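Local coordinates for protein apolipophorin-3b (Locusta migratoria, PDB 1AEP) that helps load diacylglycerol into lipophorin, the hemolymph lipoprotein, by covering its expanding hydrophobic surface, and so supports lipid transport during insect flight, at residues V11-N15 with W112-A116; N20-L25 with L148-Q153; A37-T42 with L92-L98; A45-K49 with I85-A89; K51-V55 with A137-T141. All coordinates share one frame. Residue numbers count along the deposited sequence, not the author numbering.

Contact 1 of 5, residues V11-N15 with W112-A116; sequences VQQLN and WQDIA
Two helical segments, 11-15 of helix 7-25 and 112-116 of helix 94-121, run antiparallel, with 166° between their N-to-C directions and the axes 10.2 Å apart at closest approach. Both keep helical backbone angles; Asn15 N bonds to Val11 O at 3.2 Å and Ala116 N to Trp112 O at 3.0 Å. The register is set where Val11 CA faces Trp112 CA at 6.4 Å. Trp112 comes first on the second segment, its chi1 of -96° lying between the usual wells. Leu14 CD1 sits over one face of its indole, 4.1 Å from the centroid of the five-membered ring and 15° off the normal, a CH-pi contact, while Val11 CG2 meets Trp112 CE3 at 3.4 Å. Gln113 follows: its backbone N is 4.0 Å from Val11 CG1, and its m, t side chain reaches across toward helix 7-25 until OE1 is 3.0 Å from Asn15 ND2, a polar pair at the edge of the interface. A turn further on, Ala116 CB closes on Val11 CG1 at 4.2 Å, so Val11, with chi1 t, spans both Trp112 and Ala116. The indole also packs on Ala137, Ala138 and Thr141 of helix 131-154 and makes an edge-to-face pair with Phe77. An aromatic ring shared in this way among amphipathic antiparallel helices belongs to the buried interior of the apolipophorin-III five-helix bundle.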
# COMPACT_ATOMS: atom_id res chain seq x y z
N VAL A 11 -4.03 7.30 8.13
CA VAL A 11 -4.03 5.87 8.14
C VAL A 11 -5.42 5.27 8.16
O VAL A 11 -5.64 4.18 7.65
CB VAL A 11 -3.03 5.33 9.12
CG1 VAL A 11 -3.31 3.88 9.38
CG2 VAL A 11 -1.62 5.49 8.51
N GLN A 12 -6.36 6.00 8.74
CA GLN A 12 -7.72 5.52 8.83
C GLN A 12 -8.40 5.63 7.47
O GLN A 12 -9.17 4.77 7.03
CB GLN A 12 -8.46 6.31 9.90
CG GLN A 12 -8.75 5.46 11.15
CD GLN A 12 -10.23 5.42 11.41
OE1 GLN A 12 -10.82 4.32 11.48
NE2 GLN A 12 -10.85 6.62 11.49
N GLN A 13 -8.05 6.69 6.79
CA GLN A 13 -8.57 6.95 5.49
C GLN A 13 -8.00 5.97 4.47
O GLN A 13 -8.65 5.56 3.51
CB GLN A 13 -8.18 8.39 5.22
CG GLN A 13 -9.26 9.43 5.53
CD GLN A 13 -8.87 10.80 5.00
OE1 GLN A 13 -8.91 11.05 3.79
NE2 GLN A 13 -8.47 11.69 5.88
N LEU A 14 -6.77 5.56 4.71
CA LEU A 14 -6.09 4.60 3.87
C LEU A 14 -6.81 3.26 3.90
O LEU A 14 -7.07 2.62 2.87
CB LEU A 14 -4.79 4.37 4.61
CG LEU A 14 -3.62 4.09 3.73
CD1 LEU A 14 -2.44 4.73 4.40
CD2 LEU A 14 -3.45 2.62 3.75
N ASN A 15 -7.12 2.85 5.12
CA ASN A 15 -7.79 1.61 5.41
C ASN A 15 -9.11 1.49 4.69
O ASN A 15 -9.42 0.48 4.05
CB ASN A 15 -7.94 1.56 6.94
CG ASN A 15 -8.92 0.55 7.53
OD1 ASN A 15 -10.14 0.71 7.43
ND2 ASN A 15 -8.38 -0.50 8.19
N TRP A 112 0.67 -0.09 7.94
CA TRP A 112 0.41 1.31 8.14
C TRP A 112 -0.21 1.52 9.50
O TRP A 112 0.15 2.45 10.21
CB TRP A 112 -0.47 1.90 7.05
CG TRP A 112 0.45 2.52 6.06
CD1 TRP A 112 0.72 2.04 4.82
CD2 TRP A 112 1.26 3.69 6.25
NE1 TRP A 112 1.66 2.84 4.23
CE2 TRP A 112 1.99 3.88 5.05
CE3 TRP A 112 1.42 4.63 7.28
CZ2 TRP A 112 2.90 4.95 4.87
CZ3 TRP A 112 2.32 5.66 7.12
CH2 TRP A 112 3.06 5.82 5.93
N GLN A 113 -1.11 0.62 9.88
CA GLN A 113 -1.73 0.72 11.18
C GLN A 113 -0.68 0.56 12.27
O GLN A 113 -0.63 1.35 13.20
CB GLN A 113 -2.82 -0.32 11.33
CG GLN A 113 -3.91 -0.14 10.26
CD GLN A 113 -5.17 -0.96 10.51
OE1 GLN A 113 -6.30 -0.44 10.41
NE2 GLN A 113 -4.97 -2.26 10.80
N ASP A 114 0.17 -0.46 12.15
CA ASP A 114 1.26 -0.72 13.10
C ASP A 114 2.08 0.54 13.39
O ASP A 114 2.18 0.98 14.52
CB ASP A 114 2.29 -1.62 12.44
CG ASP A 114 2.30 -2.97 13.03
OD1 ASP A 114 1.29 -3.56 13.35
OD2 ASP A 114 3.53 -3.46 13.15
N ILE A 115 2.72 1.08 12.35
CA ILE A 115 3.50 2.28 12.49
C ILE A 115 2.72 3.46 13.04
O ILE A 115 3.26 4.29 13.75
CB ILE A 115 4.09 2.69 11.18
CG1 ILE A 115 5.46 3.25 11.46
CG2 ILE A 115 3.19 3.73 10.54
CD1 ILE A 115 6.51 2.16 11.36
N ALA A 116 1.42 3.57 12.72
CA ALA A 116 0.62 4.68 13.21
C ALA A 116 0.48 4.63 14.72
O ALA A 116 0.68 5.61 15.43
CB ALA A 116 -0.77 4.63 12.60

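Contact 2 of 5, residues N20-L25 with L148-Q153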
# COMPACT_ATOMS: atom_id res chain seq x y z
N ASN A 20 -12.23 -1.23 0.37
CA ASN A 20 -13.11 -1.12 -0.78
C ASN A 20 -12.46 -1.66 -2.06
O ASN A 20 -12.99 -2.56 -2.70
CB ASN A 20 -13.39 0.40 -0.87
CG ASN A 20 -14.44 0.83 0.14
OD1 ASN A 20 -15.10 0.00 0.78
ND2 ASN A 20 -14.65 2.13 0.19
N ALA A 21 -11.26 -1.12 -2.37
CA ALA A 21 -10.42 -1.53 -3.49
C ALA A 21 -10.37 -3.03 -3.56
O ALA A 21 -10.60 -3.62 -4.60
CB ALA A 21 -8.98 -0.99 -3.35
N ALA A 22 -10.09 -3.66 -2.42
CA ALA A 22 -10.07 -5.12 -2.37
C ALA A 22 -11.41 -5.77 -2.71
O ALA A 22 -11.43 -6.78 -3.40
CB ALA A 22 -9.45 -5.63 -1.11
N HIS A 23 -12.52 -5.19 -2.24
CA HIS A 23 -13.84 -5.73 -2.54
C HIS A 23 -14.01 -5.88 -4.04
O HIS A 23 -14.46 -6.92 -4.54
CB HIS A 23 -15.00 -4.80 -2.03
CG HIS A 23 -16.44 -5.32 -2.15
ND1 HIS A 23 -16.97 -6.26 -1.26
CD2 HIS A 23 -17.46 -5.02 -3.05
CE1 HIS A 23 -18.24 -6.52 -1.63
NE2 HIS A 23 -18.57 -5.80 -2.71
N GLU A 24 -13.65 -4.81 -4.76
CA GLU A 24 -13.72 -4.69 -6.21
C GLU A 24 -12.88 -5.63 -7.01
O GLU A 24 -13.22 -5.96 -8.15
CB GLU A 24 -13.51 -3.25 -6.67
CG GLU A 24 -14.84 -2.49 -6.57
CD GLU A 24 -15.03 -1.66 -7.78
OE1 GLU A 24 -15.32 -2.39 -8.84
OE2 GLU A 24 -14.94 -0.45 -7.77
N LEU A 25 -11.77 -6.05 -6.40
CA LEU A 25 -10.88 -6.97 -7.05
C LEU A 25 -11.67 -8.16 -7.60
O LEU A 25 -11.42 -8.62 -8.71
CB LEU A 25 -9.84 -7.52 -6.10
CG LEU A 25 -8.52 -6.83 -6.43
CD1 LEU A 25 -8.81 -5.55 -7.17
CD2 LEU A 25 -7.74 -6.69 -5.12
N LEU A 148 -6.07 2.40 -8.24
CA LEU A 148 -6.32 1.01 -8.55
C LEU A 148 -7.81 0.76 -8.62
O LEU A 148 -8.35 0.19 -9.56
CB LEU A 148 -5.75 0.12 -7.44
CG LEU A 148 -5.60 -1.36 -7.78
CD1 LEU A 148 -4.15 -1.66 -7.55
CD2 LEU A 148 -6.38 -2.09 -6.75
N GLN A 149 -8.49 1.21 -7.60
CA GLN A 149 -9.90 1.01 -7.58
C GLN A 149 -10.60 1.65 -8.78
O GLN A 149 -11.43 1.02 -9.42
CB GLN A 149 -10.38 1.64 -6.32
CG GLN A 149 -11.87 1.64 -6.29
CD GLN A 149 -12.34 1.91 -4.90
OE1 GLN A 149 -11.55 2.32 -4.03
NE2 GLN A 149 -13.63 1.66 -4.72
N ASN A 150 -10.25 2.91 -9.07
CA ASN A 150 -10.84 3.58 -10.22
C ASN A 150 -10.72 2.72 -11.47
O ASN A 150 -11.63 2.63 -12.29
CB ASN A 150 -10.12 4.91 -10.46
CG ASN A 150 -10.56 5.98 -9.47
OD1 ASN A 150 -11.50 5.77 -8.68
ND2 ASN A 150 -9.89 7.10 -9.51
N SER A 151 -9.58 2.04 -11.60
CA SER A 151 -9.33 1.16 -12.74
C SER A 151 -10.24 -0.08 -12.79
O SER A 151 -10.88 -0.37 -13.80
CB SER A 151 -7.84 0.81 -12.84
OG SER A 151 -7.07 2.01 -12.68
N ILE A 152 -10.29 -0.83 -11.68
CA ILE A 152 -11.11 -2.02 -11.61
C ILE A 152 -12.55 -1.69 -11.85
O ILE A 152 -13.35 -2.53 -12.23
CB ILE A 152 -10.88 -2.74 -10.30
CG1 ILE A 152 -9.52 -3.34 -10.43
CG2 ILE A 152 -11.89 -3.83 -9.96
CD1 ILE A 152 -8.76 -3.16 -9.13
N GLN A 153 -12.84 -0.42 -11.64
CA GLN A 153 -14.17 0.12 -11.80
C GLN A 153 -14.48 0.52 -13.22
O GLN A 153 -15.55 0.24 -13.72
CB GLN A 153 -14.24 1.42 -11.00
CG GLN A 153 -15.23 1.63 -9.87
CD GLN A 153 -15.31 3.12 -9.57
OE1 GLN A 153 -15.11 3.54 -8.44
NE2 GLN A 153 -15.67 3.91 -10.59
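What stands out here is that two helices far apart in sequence lie side by side and roughly parallel, and that a charged residue, Glu24, takes a central place between them. Segments 20-25 and 148-153 cross at 28°, with axes 9.1 Å apart at closest approach. They draw nearest at Ala21, whose CA is 4.8 Å from the CA of Gln149, an approach that the small alanine side chain permits; the two CB atoms are 4.2 Å apart. One turn on, the CA atoms of Glu24 and Ile152 are separated by 6.6 Å. Glu24 CB packs on Ile152 CG2 at 3.7 Å, and the carboxylate leans across onto Gln149 and Gln153, with OE2 3.9 Å from Gln149 NE2 and 3.0 Å from Gln153 CG; neither approach makes a polar bond. On the inner side, Leu148 CD2 meets Ala21 CB at 4.4 Å and Leu25 CD1 at 4.2 Å. Leu25 goes on to touch Gln102 and Leu105 of helix 94-121, and Leu148 reaches Gln44 and Phe48 of helix 36-63, so that side chains of four helices meet here. Such a division, with buried Leu25, Leu148 and Ile152 facing inward and the partly exposed Glu24 and Gln149 meeting between the helices on the other side, marks amphipathic helices packed in the apolipophorin-III bundle.

Contact 3 of 5, residues A37-T42 with L92-L98; sequences ALNLLT and LNLQDQL
This is leucine-rich packing of helix on helix near one end of the bundle, where helix 94-121 begins alongside the first turns of helix 36-63. Segments 37-42 and 94-98 are helical and run roughly parallel, crossing at 26° with axes 9.8 Å apart at closest approach; Leu38 CA lies 5.1 Å from Leu94 CA, and Thr42 CA 7.3 Å from Gln97 CA. Leu92 and Asn93 lead in as loop. Asn93, chi1 p, is the N-cap: its OD1 accepts from Asp96 N at 2.8 Å. Leu94 (t, p) sends CD1 among Ala37 CB at 3.9 Å, Leu38 CB at 3.9 Å and Leu41 CD2 at 4.0 Å, and Leu41 CD2 also meets Leu98 CD1 at 3.7 Å. Gln97 lays its CG 3.8 Å from Leu38 CD1, while Thr42 OG1 turns back to Leu38 O at 2.9 Å. Beyond the pair, Ala37 touches Leu31 and Leu41 touches Thr28 in the loop between helices 7-25 and 36-63, and Gln97 bonds weakly to Ala88 O in the stretch after helix 69-83.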
# COMPACT_ATOMS: atom_id res chain seq x y z
N ALA A 37 -8.93 -9.92 -17.88
CA ALA A 37 -8.85 -9.59 -16.48
C ALA A 37 -7.45 -9.79 -15.93
O ALA A 37 -6.91 -8.96 -15.21
CB ALA A 37 -9.83 -10.47 -15.79
N LEU A 38 -6.87 -10.93 -16.28
CA LEU A 38 -5.54 -11.25 -15.81
C LEU A 38 -4.52 -10.19 -16.16
O LEU A 38 -3.61 -9.89 -15.39
CB LEU A 38 -5.03 -12.58 -16.36
CG LEU A 38 -3.59 -12.97 -16.03
CD1 LEU A 38 -3.32 -12.92 -14.52
CD2 LEU A 38 -3.44 -14.40 -16.48
N ASN A 39 -4.67 -9.64 -17.35
CA ASN A 39 -3.78 -8.63 -17.86
C ASN A 39 -4.03 -7.31 -17.16
O ASN A 39 -3.11 -6.57 -16.79
CB ASN A 39 -3.97 -8.55 -19.38
CG ASN A 39 -2.84 -9.21 -20.12
OD1 ASN A 39 -1.82 -8.59 -20.41
ND2 ASN A 39 -3.02 -10.49 -20.42
N LEU A 40 -5.32 -7.08 -16.93
CA LEU A 40 -5.74 -5.89 -16.23
C LEU A 40 -5.11 -5.87 -14.83
O LEU A 40 -4.36 -4.97 -14.43
CB LEU A 40 -7.30 -5.85 -16.18
CG LEU A 40 -7.86 -5.09 -14.97
CD1 LEU A 40 -8.09 -3.64 -15.31
CD2 LEU A 40 -9.15 -5.65 -14.45
N LEU A 41 -5.38 -6.92 -14.09
CA LEU A 41 -4.85 -7.09 -12.77
C LEU A 41 -3.33 -6.95 -12.69
O LEU A 41 -2.78 -6.22 -11.86
CB LEU A 41 -5.30 -8.54 -12.38
CG LEU A 41 -6.29 -8.53 -11.25
CD1 LEU A 41 -7.17 -7.34 -11.48
CD2 LEU A 41 -7.08 -9.81 -11.20
N THR A 42 -2.65 -7.70 -13.54
CA THR A 42 -1.22 -7.68 -13.49
C THR A 42 -0.70 -6.30 -13.60
O THR A 42 0.23 -5.90 -12.91
CB THR A 42 -0.64 -8.55 -14.53
OG1 THR A 42 -1.00 -9.86 -14.18
CG2 THR A 42 0.86 -8.42 -14.29
N LEU A 92 0.86 -16.84 -12.36
CA LEU A 92 0.62 -17.13 -13.77
C LEU A 92 -0.83 -17.32 -14.14
O LEU A 92 -1.15 -17.52 -15.30
CB LEU A 92 1.46 -18.30 -14.35
CG LEU A 92 2.96 -18.05 -14.51
CD1 LEU A 92 3.23 -16.57 -14.73
CD2 LEU A 92 3.70 -18.57 -13.28
N ASN A 93 -1.72 -17.24 -13.15
CA ASN A 93 -3.13 -17.39 -13.40
C ASN A 93 -3.97 -16.39 -12.63
O ASN A 93 -3.59 -15.92 -11.56
CB ASN A 93 -3.65 -18.83 -13.23
CG ASN A 93 -3.60 -19.26 -11.77
OD1 ASN A 93 -4.05 -18.52 -10.88
ND2 ASN A 93 -3.06 -20.44 -11.49
N LEU A 94 -5.12 -16.07 -13.18
CA LEU A 94 -6.04 -15.17 -12.57
C LEU A 94 -6.21 -15.42 -11.07
O LEU A 94 -6.08 -14.52 -10.24
CB LEU A 94 -7.37 -15.36 -13.32
CG LEU A 94 -8.39 -14.24 -13.09
CD1 LEU A 94 -7.75 -12.95 -13.55
CD2 LEU A 94 -9.68 -14.45 -13.88
N GLN A 95 -6.51 -16.66 -10.71
CA GLN A 95 -6.73 -16.99 -9.32
C GLN A 95 -5.67 -16.52 -8.36
O GLN A 95 -5.95 -15.78 -7.42
CB GLN A 95 -7.01 -18.51 -9.20
CG GLN A 95 -7.59 -18.99 -7.86
CD GLN A 95 -7.45 -20.50 -7.62
OE1 GLN A 95 -7.37 -20.97 -6.45
NE2 GLN A 95 -7.42 -21.26 -8.70
N ASP A 96 -4.44 -17.00 -8.58
CA ASP A 96 -3.34 -16.68 -7.72
C ASP A 96 -3.04 -15.21 -7.73
O ASP A 96 -2.68 -14.64 -6.70
CB ASP A 96 -2.16 -17.63 -7.94
CG ASP A 96 -2.65 -19.02 -7.72
OD1 ASP A 96 -3.43 -19.31 -6.82
OD2 ASP A 96 -2.23 -19.89 -8.61
N GLN A 97 -3.23 -14.61 -8.90
CA GLN A 97 -3.04 -13.19 -9.12
C GLN A 97 -3.92 -12.36 -8.23
O GLN A 97 -3.53 -11.33 -7.68
CB GLN A 97 -3.43 -12.92 -10.57
CG GLN A 97 -2.89 -11.56 -11.02
CD GLN A 97 -1.43 -11.35 -10.67
OE1 GLN A 97 -0.58 -12.26 -10.83
NE2 GLN A 97 -1.14 -10.15 -10.18
N LEU A 98 -5.15 -12.83 -8.13
CA LEU A 98 -6.15 -12.17 -7.36
C LEU A 98 -5.86 -12.30 -5.89
O LEU A 98 -5.99 -11.33 -5.13
CB LEU A 98 -7.51 -12.77 -7.66
CG LEU A 98 -8.52 -11.72 -8.05
CD1 LEU A 98 -9.17 -12.18 -9.32
CD2 LEU A 98 -9.59 -11.62 -7.00

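Contact 4 of 5, residues A45-K49 with I85-A89; sequences ANAFK and IHDAA
Here one face of helix 36-63 is met by irregular chain, residues 85-89 in the link between helices 69-83 and 94-121. Segment 45-49 is helical, with Lys49 N bonded to Ala45 O at 2.9 Å. The two pieces run in opposite senses: Ala45 CA faces Ala89 CA at 5.7 Å and Lys49 CA faces Ile85 CA at 5.8 Å. Residues 85-89 form no regular helix or strand, and Asp87 leaves helical angles at phi/psi -105/74°.

The polar part belongs chiefly to Lys49. Its chain extends from a t chi1, and NZ donates to His86 O at 2.6 Å; on the way CD passes Ile85 O at 3.4 Å. Asn46 brings its OD1 to 3.7 Å from Ala89 CB.

Apolar packing lies to both ends. Ala45 CB rests on Ala89 CB at 3.8 Å. Ile85, chi1 p, places CG2 at the edge of the Phe48 ring, 4.0 Å from CE2, and CD1 4.1 Å from Lys49 CG. Phe48 continues inward to Leu105, Ala144 and Leu148.

Since the ammonium group meets a main-chain carbonyl, the bond does not depend on the side chain of His86. The chemistry implies a helix side chain reaching the loop backbone beside alanine methyls and the Ile85 side chain, although His86, Asp87 and Ala89 are poorly ordered.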
# COMPACT_ATOMS: atom_id res chain seq x y z
N ALA A 45 -1.56 -4.27 -10.45
CA ALA A 45 -0.67 -4.67 -9.41
C ALA A 45 0.69 -4.03 -9.60
O ALA A 45 1.35 -3.59 -8.67
CB ALA A 45 -0.57 -6.16 -9.52
N ASN A 46 1.11 -3.96 -10.85
CA ASN A 46 2.39 -3.39 -11.10
C ASN A 46 2.43 -1.91 -10.85
O ASN A 46 3.42 -1.37 -10.40
CB ASN A 46 2.94 -3.78 -12.45
CG ASN A 46 3.72 -5.08 -12.44
OD1 ASN A 46 4.50 -5.39 -11.49
ND2 ASN A 46 3.53 -5.87 -13.49
N ALA A 47 1.32 -1.25 -11.16
CA ALA A 47 1.26 0.18 -10.94
C ALA A 47 1.37 0.52 -9.45
O ALA A 47 2.06 1.46 -9.05
CB ALA A 47 -0.05 0.64 -11.51
N PHE A 48 0.69 -0.28 -8.64
CA PHE A 48 0.67 -0.13 -7.22
C PHE A 48 2.02 -0.36 -6.65
O PHE A 48 2.61 0.46 -5.92
CB PHE A 48 -0.22 -1.28 -6.75
CG PHE A 48 -0.61 -1.15 -5.33
CD1 PHE A 48 -1.47 -0.14 -4.91
CD2 PHE A 48 -0.08 -2.00 -4.37
CE1 PHE A 48 -1.82 0.03 -3.57
CE2 PHE A 48 -0.39 -1.84 -3.02
CZ PHE A 48 -1.25 -0.81 -2.62
N LYS A 49 2.51 -1.54 -6.99
CA LYS A 49 3.80 -1.95 -6.50
C LYS A 49 4.78 -0.82 -6.71
O LYS A 49 5.62 -0.50 -5.87
CB LYS A 49 4.10 -3.13 -7.41
CG LYS A 49 5.35 -3.96 -7.20
CD LYS A 49 5.14 -5.42 -7.56
CE LYS A 49 5.82 -5.92 -8.85
NZ LYS A 49 6.09 -7.37 -8.85
N ILE A 85 4.99 -6.25 -1.11
CA ILE A 85 4.54 -6.01 -2.48
C ILE A 85 5.36 -6.66 -3.61
O ILE A 85 4.79 -7.07 -4.63
CB ILE A 85 4.13 -4.58 -2.81
CG1 ILE A 85 5.12 -3.54 -2.27
CG2 ILE A 85 2.72 -4.29 -2.36
CD1 ILE A 85 6.22 -3.18 -3.26
N HIS A 86 6.68 -6.71 -3.44
CA HIS A 86 7.60 -7.25 -4.44
C HIS A 86 7.03 -8.33 -5.35
O HIS A 86 7.09 -8.25 -6.58
CB HIS A 86 8.93 -7.74 -3.85
CG HIS A 86 10.02 -7.56 -4.86
ND1 HIS A 86 10.19 -6.36 -5.56
CD2 HIS A 86 10.96 -8.43 -5.30
CE1 HIS A 86 11.23 -6.52 -6.38
NE2 HIS A 86 11.71 -7.76 -6.25
N ASP A 87 6.49 -9.35 -4.71
CA ASP A 87 5.93 -10.46 -5.43
C ASP A 87 4.43 -10.44 -5.43
O ASP A 87 3.79 -11.23 -4.75
CB ASP A 87 6.36 -11.76 -4.79
CG ASP A 87 7.79 -12.05 -5.06
OD1 ASP A 87 8.31 -11.93 -6.17
OD2 ASP A 87 8.45 -12.44 -3.98
N ALA A 88 3.86 -9.56 -6.22
CA ALA A 88 2.43 -9.49 -6.24
C ALA A 88 1.82 -9.61 -7.62
O ALA A 88 0.61 -9.82 -7.76
CB ALA A 88 1.97 -8.27 -5.48
N ALA A 89 2.65 -9.49 -8.65
CA ALA A 89 2.13 -9.60 -9.98
C ALA A 89 2.82 -10.74 -10.69
O ALA A 89 3.04 -10.73 -11.89
CB ALA A 89 2.38 -8.29 -10.73

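Contact 5 of 5, residues K51-V55 with A137-T141; sequences KIAEV and AAEKT
In the five-helix bundle of apolipophorin-III, helices 36-63 and 131-154 lie side by side near the centre of the chain, and segments 51-55 and 137-141 form an antiparallel pair within it. The angle between their directions is 176°, the axes come within 9.5 Å, and both backbones are helical. Val55 CA stands 5.6 Å from Ala137 CA and Ile52 CA 6.4 Å from Thr141 CA, which fixes the register.

Val55, chi1 t, fills the middle: CG1 meets Ala137 CB at 3.5 Å, and CG2 lies 3.9 Å from Lys140 CB and 4.1 Å from Thr141 OG1. On the inner side Ile52, m in both chi angles, brings CD1 to 3.6 Å from Thr141 CG2; Ile52 and Thr141 both touch Val108 of helix 94-121, and Ala137 and Thr141 touch Trp112.

Charge is kept at the outer border. Glu54 OE1 pairs with Lys140 NZ at 3.8 Å, a long salt bridge, and with Lys51 NZ at 3.4 Å within its own helix, making a small salt-bridge network of Lys51, Glu54 and Lys140, though Glu54 is poorly ordered. The hydroxyl of buried Thr141 is satisfied within its own helix: with chi1 m, OG1 donates to Ala137 O at 2.7 Å.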
# COMPACT_ATOMS: atom_id res chain seq x y z
N LYS A 51 4.32 2.41 -7.03
CA LYS A 51 4.09 3.52 -6.15
C LYS A 51 4.57 3.23 -4.71
O LYS A 51 5.26 4.05 -4.12
CB LYS A 51 2.64 3.90 -6.19
CG LYS A 51 2.30 4.66 -7.45
CD LYS A 51 2.84 6.07 -7.41
CE LYS A 51 2.59 6.85 -8.70
NZ LYS A 51 3.44 8.04 -8.86
N ILE A 52 4.19 2.07 -4.15
CA ILE A 52 4.59 1.67 -2.80
C ILE A 52 6.10 1.61 -2.63
O ILE A 52 6.69 1.93 -1.60
CB ILE A 52 4.01 0.31 -2.46
CG1 ILE A 52 2.54 0.57 -2.26
CG2 ILE A 52 4.63 -0.24 -1.18
CD1 ILE A 52 2.24 0.93 -0.81
N ALA A 53 6.75 1.19 -3.69
CA ALA A 53 8.17 1.15 -3.64
C ALA A 53 8.76 2.57 -3.63
O ALA A 53 9.85 2.83 -3.12
CB ALA A 53 8.59 0.35 -4.86
N GLU A 54 8.02 3.52 -4.20
CA GLU A 54 8.47 4.90 -4.24
C GLU A 54 8.58 5.46 -2.85
O GLU A 54 9.57 6.10 -2.49
CB GLU A 54 7.48 5.77 -5.01
CG GLU A 54 8.11 6.78 -5.97
CD GLU A 54 7.20 7.04 -7.13
OE1 GLU A 54 6.33 7.87 -7.10
OE2 GLU A 54 7.46 6.22 -8.15
N VAL A 55 7.51 5.21 -2.08
CA VAL A 55 7.35 5.61 -0.71
C VAL A 55 8.46 5.03 0.11
O VAL A 55 9.21 5.73 0.80
CB VAL A 55 6.01 5.00 -0.24
CG1 VAL A 55 5.79 5.12 1.23
CG2 VAL A 55 4.88 5.66 -0.96
N ALA A 137 3.72 10.06 2.82
CA ALA A 137 3.76 8.68 2.38
C ALA A 137 2.41 7.98 2.50
O ALA A 137 2.04 7.14 1.67
CB ALA A 137 4.82 7.93 3.17
N ALA A 138 1.67 8.31 3.56
CA ALA A 138 0.38 7.72 3.77
C ALA A 138 -0.58 8.16 2.69
O ALA A 138 -1.40 7.39 2.25
CB ALA A 138 -0.19 7.93 5.15
N GLU A 139 -0.41 9.40 2.25
CA GLU A 139 -1.25 9.96 1.23
C GLU A 139 -1.01 9.32 -0.11
O GLU A 139 -1.94 9.00 -0.85
CB GLU A 139 -1.08 11.47 1.16
CG GLU A 139 -2.17 12.16 2.00
CD GLU A 139 -1.77 13.52 2.46
OE1 GLU A 139 -0.95 14.19 1.86
OE2 GLU A 139 -2.37 13.90 3.56
N LYS A 140 0.28 9.12 -0.39
CA LYS A 140 0.72 8.49 -1.63
C LYS A 140 0.22 7.06 -1.72
O LYS A 140 -0.06 6.57 -2.80
CB LYS A 140 2.22 8.42 -1.74
CG LYS A 140 2.83 9.73 -2.18
CD LYS A 140 3.93 9.47 -3.18
CE LYS A 140 5.01 10.53 -3.15
NZ LYS A 140 5.97 10.40 -4.26
N THR A 141 0.14 6.38 -0.58
CA THR A 141 -0.35 5.02 -0.54
C THR A 141 -1.86 4.99 -0.78
O THR A 141 -2.39 4.12 -1.48
CB THR A 141 0.10 4.36 0.80
OG1 THR A 141 1.49 4.55 0.98
CG2 THR A 141 -0.25 2.89 0.84

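Contacts 1 and 5 are the buried pair, both antiparallel; they touch where Trp112 and Leu14 lie against the 137-141 segment. Contacts 2 and 3 are the near-parallel crossings, partly buried and on the same side of the chain's centre, meeting at Leu25 and Leu98. Contact 4, also partly buried, differs in kind, loop on helix, with the one clear hydrogen bond that joins two segments; it touches contact 3 through Gln97, contact 2 through Phe48 and contact 5 through Ile85 and Ile52. Helix 36-63 serves contacts 3, 4 and 5. In 1, 2 and 5 apolar groups face inward beside amides, carboxylate with amides, and a salt-bridge network respectively; contact 3 mixes partly exposed leucines with buried Gln97.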